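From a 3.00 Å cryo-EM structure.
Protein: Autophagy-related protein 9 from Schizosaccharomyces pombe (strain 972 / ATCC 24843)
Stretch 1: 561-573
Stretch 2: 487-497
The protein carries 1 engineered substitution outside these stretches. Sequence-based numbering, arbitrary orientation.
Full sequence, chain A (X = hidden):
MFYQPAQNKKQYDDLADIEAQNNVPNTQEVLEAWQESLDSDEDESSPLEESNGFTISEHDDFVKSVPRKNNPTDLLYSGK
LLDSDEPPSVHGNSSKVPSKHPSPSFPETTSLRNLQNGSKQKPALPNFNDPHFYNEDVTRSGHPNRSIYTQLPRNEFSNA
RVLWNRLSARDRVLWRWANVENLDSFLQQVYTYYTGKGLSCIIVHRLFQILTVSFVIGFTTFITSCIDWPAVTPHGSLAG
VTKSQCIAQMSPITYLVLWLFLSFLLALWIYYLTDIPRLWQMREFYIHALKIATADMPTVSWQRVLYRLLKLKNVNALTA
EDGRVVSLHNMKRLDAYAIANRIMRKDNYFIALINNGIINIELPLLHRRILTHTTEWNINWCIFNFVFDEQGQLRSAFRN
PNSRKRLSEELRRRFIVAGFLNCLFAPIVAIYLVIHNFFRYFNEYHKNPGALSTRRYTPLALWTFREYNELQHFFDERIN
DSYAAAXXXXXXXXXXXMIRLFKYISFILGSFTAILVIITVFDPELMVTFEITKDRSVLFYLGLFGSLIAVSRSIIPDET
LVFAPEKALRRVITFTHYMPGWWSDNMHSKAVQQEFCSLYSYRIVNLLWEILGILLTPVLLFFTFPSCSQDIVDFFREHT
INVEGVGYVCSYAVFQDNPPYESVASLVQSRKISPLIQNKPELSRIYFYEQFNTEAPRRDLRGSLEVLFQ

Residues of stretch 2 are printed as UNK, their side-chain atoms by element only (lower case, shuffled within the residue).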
# COMPACT_ATOMS: atom_id res chain seq x y z
N LEU A 561 -31.41 4.24 12.67
CA LEU A 561 -30.54 3.26 13.29
C LEU A 561 -30.45 2.05 12.37
O LEU A 561 -31.48 1.50 11.97
CB LEU A 561 -31.07 2.85 14.66
CG LEU A 561 -30.05 2.52 15.75
CD1 LEU A 561 -29.20 3.73 16.05
CD2 LEU A 561 -30.76 2.07 17.00
N VAL A 562 -29.24 1.65 12.04
CA VAL A 562 -28.99 0.57 11.09
C VAL A 562 -28.51 -0.63 11.88
O VAL A 562 -27.43 -0.61 12.48
CB VAL A 562 -27.98 0.98 10.01
CG1 VAL A 562 -27.75 -0.16 9.05
CG2 VAL A 562 -28.46 2.21 9.28
N PHE A 563 -29.31 -1.69 11.87
CA PHE A 563 -28.97 -2.93 12.54
C PHE A 563 -28.19 -3.83 11.59
O PHE A 563 -28.67 -4.13 10.49
CB PHE A 563 -30.23 -3.64 13.03
CG PHE A 563 -30.99 -2.87 14.05
CD1 PHE A 563 -30.35 -2.34 15.15
CD2 PHE A 563 -32.34 -2.65 13.90
CE1 PHE A 563 -31.04 -1.63 16.09
CE2 PHE A 563 -33.04 -1.94 14.84
CZ PHE A 563 -32.39 -1.42 15.94
N ALA A 564 -27.01 -4.25 12.01
CA ALA A 564 -26.16 -5.12 11.19
C ALA A 564 -25.46 -6.10 12.11
O ALA A 564 -24.34 -5.86 12.57
CB ALA A 564 -25.15 -4.30 10.39
N PRO A 565 -26.09 -7.24 12.39
CA PRO A 565 -25.49 -8.19 13.34
C PRO A 565 -24.20 -8.81 12.85
O PRO A 565 -23.33 -9.11 13.68
CB PRO A 565 -26.59 -9.24 13.52
CG PRO A 565 -27.47 -9.09 12.35
CD PRO A 565 -27.45 -7.64 12.00
N GLU A 566 -24.02 -9.01 11.55
CA GLU A 566 -22.84 -9.74 11.09
C GLU A 566 -21.57 -8.92 11.27
O GLU A 566 -20.53 -9.46 11.68
CB GLU A 566 -23.00 -10.15 9.63
CG GLU A 566 -22.02 -11.22 9.21
CD GLU A 566 -21.43 -10.97 7.85
OE1 GLU A 566 -21.64 -9.88 7.29
OE2 GLU A 566 -20.73 -11.87 7.33
N LYS A 567 -21.61 -7.63 10.96
CA LYS A 567 -20.39 -6.85 11.14
C LYS A 567 -20.13 -6.52 12.60
O LYS A 567 -18.97 -6.39 13.00
CB LYS A 567 -20.43 -5.57 10.30
CG LYS A 567 -21.63 -4.70 10.53
CD LYS A 567 -21.55 -3.45 9.69
CE LYS A 567 -20.37 -2.58 10.10
NZ LYS A 567 -20.48 -2.10 11.50
N ALA A 568 -21.17 -6.44 13.42
CA ALA A 568 -20.96 -6.37 14.86
C ALA A 568 -20.29 -7.63 15.37
O ALA A 568 -19.37 -7.56 16.20
CB ALA A 568 -22.29 -6.15 15.57
N LEU A 569 -20.72 -8.79 14.89
CA LEU A 569 -20.10 -10.03 15.31
C LEU A 569 -18.65 -10.11 14.85
O LEU A 569 -17.79 -10.60 15.59
CB LEU A 569 -20.89 -11.22 14.78
CG LEU A 569 -20.38 -12.59 15.22
CD1 LEU A 569 -20.30 -12.66 16.73
CD2 LEU A 569 -21.28 -13.66 14.69
N ARG A 570 -18.35 -9.65 13.64
CA ARG A 570 -16.97 -9.66 13.20
C ARG A 570 -16.12 -8.69 14.02
O ARG A 570 -14.96 -8.97 14.32
CB ARG A 570 -16.89 -9.34 11.71
CG ARG A 570 -17.33 -10.50 10.83
CD ARG A 570 -17.19 -10.20 9.36
NE ARG A 570 -18.32 -9.42 8.85
CZ ARG A 570 -18.30 -8.74 7.72
NH1 ARG A 570 -17.21 -8.73 6.96
NH2 ARG A 570 -19.37 -8.06 7.33
N ARG A 571 -16.70 -7.55 14.40
CA ARG A 571 -16.00 -6.62 15.28
C ARG A 571 -15.71 -7.25 16.64
O ARG A 571 -14.67 -6.98 17.24
CB ARG A 571 -16.82 -5.34 15.44
CG ARG A 571 -16.22 -4.29 16.34
CD ARG A 571 -14.92 -3.75 15.81
NE ARG A 571 -14.34 -2.75 16.70
CZ ARG A 571 -13.07 -2.38 16.69
NH1 ARG A 571 -12.22 -2.94 15.84
NH2 ARG A 571 -12.64 -1.46 17.54
N VAL A 572 -16.62 -8.10 17.13
CA VAL A 572 -16.36 -8.83 18.37
C VAL A 572 -15.24 -9.84 18.17
O VAL A 572 -14.32 -9.96 19.00
CB VAL A 572 -17.64 -9.52 18.87
CG1 VAL A 572 -17.34 -10.33 20.09
CG2 VAL A 572 -18.69 -8.51 19.17
N ILE A 573 -15.32 -10.61 17.09
CA ILE A 573 -14.37 -11.69 16.86
C ILE A 573 -12.97 -11.16 16.64
O ILE A 573 -11.98 -11.85 16.92
CB ILE A 573 -14.86 -12.55 15.68
CG1 ILE A 573 -16.13 -13.29 16.09
CG2 ILE A 573 -13.83 -13.55 15.26
CD1 ILE A 573 -16.71 -14.13 15.01
N UNK A 487 -21.33 -5.73 23.81
CA UNK A 487 -22.56 -5.04 24.17
C UNK A 487 -23.26 -4.50 22.94
O UNK A 487 -24.49 -4.52 22.86
o UNK A 487 -21.44 -4.37 26.20
c UNK A 487 -22.25 -3.91 25.14
N UNK A 488 -22.49 -4.01 21.97
CA UNK A 488 -23.08 -3.58 20.71
C UNK A 488 -23.72 -4.75 19.98
O UNK A 488 -24.85 -4.65 19.51
c UNK A 488 -22.55 -2.35 18.57
c UNK A 488 -22.02 -2.92 19.85
c UNK A 488 -23.95 -1.29 17.26
c UNK A 488 -22.03 -2.34 17.32
n UNK A 488 -23.74 -1.68 18.50
n UNK A 488 -22.93 -1.68 16.53
N UNK A 489 -23.00 -5.87 19.88
CA UNK A 489 -23.49 -7.00 19.11
C UNK A 489 -24.80 -7.53 19.67
O UNK A 489 -25.74 -7.80 18.92
c UNK A 489 -23.33 -9.61 17.26
c UNK A 489 -22.45 -8.12 19.08
o UNK A 489 -24.59 -12.99 17.26
c UNK A 489 -23.77 -11.65 19.02
c UNK A 489 -24.06 -11.80 17.70
c UNK A 489 -23.25 -10.46 19.46
c UNK A 489 -23.85 -10.79 16.82
c UNK A 489 -23.02 -9.42 18.59
N UNK A 490 -24.89 -7.70 20.99
CA UNK A 490 -26.06 -8.37 21.54
C UNK A 490 -27.31 -7.52 21.41
O UNK A 490 -28.41 -7.97 21.73
c UNK A 490 -25.51 -7.56 23.83
c UNK A 490 -25.84 -8.77 23.01
c UNK A 490 -24.75 -9.80 23.11
N UNK A 491 -27.16 -6.29 20.93
CA UNK A 491 -28.30 -5.39 20.78
C UNK A 491 -28.81 -5.30 19.35
O UNK A 491 -29.82 -4.64 19.11
o UNK A 491 -27.10 -3.34 20.33
c UNK A 491 -27.94 -3.99 21.27
N UNK A 492 -28.16 -5.96 18.40
CA UNK A 492 -28.54 -5.89 17.00
C UNK A 492 -29.69 -6.82 16.65
O UNK A 492 -29.93 -7.03 15.46
o UNK A 492 -26.15 -3.49 14.94
c UNK A 492 -26.36 -3.93 16.06
n UNK A 492 -26.77 -3.17 17.06
c UNK A 492 -27.35 -6.21 16.10
c UNK A 492 -26.13 -5.37 16.37
N UNK A 493 -30.39 -7.37 17.63
CA UNK A 493 -31.46 -8.33 17.40
C UNK A 493 -32.74 -7.85 18.06
O UNK A 493 -33.19 -8.42 19.06
c UNK A 493 -27.82 -11.43 15.81
c UNK A 493 -31.07 -9.71 17.92
c UNK A 493 -27.59 -10.49 16.77
c UNK A 493 -30.15 -11.26 16.21
c UNK A 493 -29.93 -10.32 17.18
c UNK A 493 -28.63 -9.94 17.45
c UNK A 493 -29.10 -11.82 15.53
N UNK A 494 -33.37 -6.82 17.51
CA UNK A 494 -34.61 -6.31 18.09
C UNK A 494 -35.80 -7.15 17.66
O UNK A 494 -35.72 -7.98 16.76
c UNK A 494 -34.08 -5.02 16.19
c UNK A 494 -34.70 -4.89 17.52
c UNK A 494 -32.98 -6.05 16.31
N UNK A 495 -36.92 -6.94 18.34
CA UNK A 495 -38.15 -7.66 18.08
C UNK A 495 -39.08 -6.73 17.32
O UNK A 495 -39.78 -5.91 17.92
o UNK A 495 -39.93 -9.69 17.99
o UNK A 495 -40.46 -9.65 20.11
c UNK A 495 -38.79 -8.16 19.37
c UNK A 495 -39.80 -9.24 19.14
N UNK A 496 -39.10 -6.86 15.99
CA UNK A 496 -39.85 -5.92 15.17
C UNK A 496 -41.35 -6.04 15.41
O UNK A 496 -42.06 -5.03 15.42
c UNK A 496 -37.63 -4.50 13.51
c UNK A 496 -35.48 -5.15 12.72
c UNK A 496 -39.51 -6.13 13.70
c UNK A 496 -38.10 -5.79 13.36
c UNK A 496 -35.94 -6.44 12.57
c UNK A 496 -37.24 -6.75 12.88
c UNK A 496 -36.33 -4.18 13.20
N UNK A 497 -41.85 -7.26 15.60
CA UNK A 497 -43.27 -7.44 15.88
C UNK A 497 -43.67 -6.86 17.23
O UNK A 497 -44.86 -6.66 17.47
o UNK A 497 -42.20 -9.12 13.93
c UNK A 497 -43.15 -9.58 14.55
c UNK A 497 -43.63 -8.92 15.82
n UNK A 497 -43.81 -10.66 14.17

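Position 487 carries one side-chain carbon and one oxygen, and points away from stretch 1. A lone hydroxyl on CB identifies Ser-487, whose oxygen is hydrogen-bonded elsewhere in the structure. At 488, one carbon leads to a five-membered ring of three carbons and two nitrogens, an imidazole, so this is His-488; its CD2 lies 4.2 Å from CB of Ala-568.

Position 489 bears one carbon and a six-carbon ring with an oxygen attached, which makes it Tyr-489. The ring enters a hollow formed by Pro-565, Ala-568, Leu-569 and Val-572. Leu-569 CD1 lies over one face, 4.1 Å from the centroid of the Tyr-489 ring, in a CH-pi contact, while Pro-565 O approaches the ring edge, 3.6 Å from Tyr-489 CE1. Position 490 has three carbons, branched at CB, and points away from stretch 1: Val-490.

Position 491 again has one carbon and one oxygen, hence Ser-491. Its OG donates a hydrogen bond of 2.7 Å to O of His-488, within the same stretch. At 492, three carbons end in one oxygen and one nitrogen, the primary amide of Gln-492. Its OE1 accepts a hydrogen bond from N of Ala-564 at 3.1 Å, and the N-H...O angle of 174° makes it almost linear. The backbone bond from Gln-492 N to Tyr-489 O, 3.1 Å, closes a type I turn that spans residues 489 to 492.

Position 493 has one carbon and a six-carbon ring without a heteroatom: Phe-493. CB points away, yet the ring end returns, placing CZ 3.4 Å from CB of Pro-565. At 494, three carbons close onto the backbone nitrogen, as in Pro-494; its CG sits over one face of the Phe-563 ring, 3.9 Å from the centroid of that ring. Position 495 has two carbons, the second with two oxygens, a carboxylate beyond reach of stretch 1: Asp-495, at the N-cap position but without a capping bond from its side chain. Position 496, one carbon and an unsubstituted six-carbon ring, is Phe-496, whose CZ lies 4.2 Å from CD2 of Phe-563. Position 497 has two carbons, the second with one oxygen and one nitrogen, and is Asn-497, also out of reach.

The contact buries 550 Å², mostly through apolar packing. Ala-568 is small enough to let the backbones come close, with its CA 5.0 Å from CA of Tyr-489. The Gln-492 amide anchors the backbone just before the stretch 1 helix, between the Tyr-489 pocket and the cluster around Phe-563.

Stretch 2 487-497: SHYVSQFPDFN
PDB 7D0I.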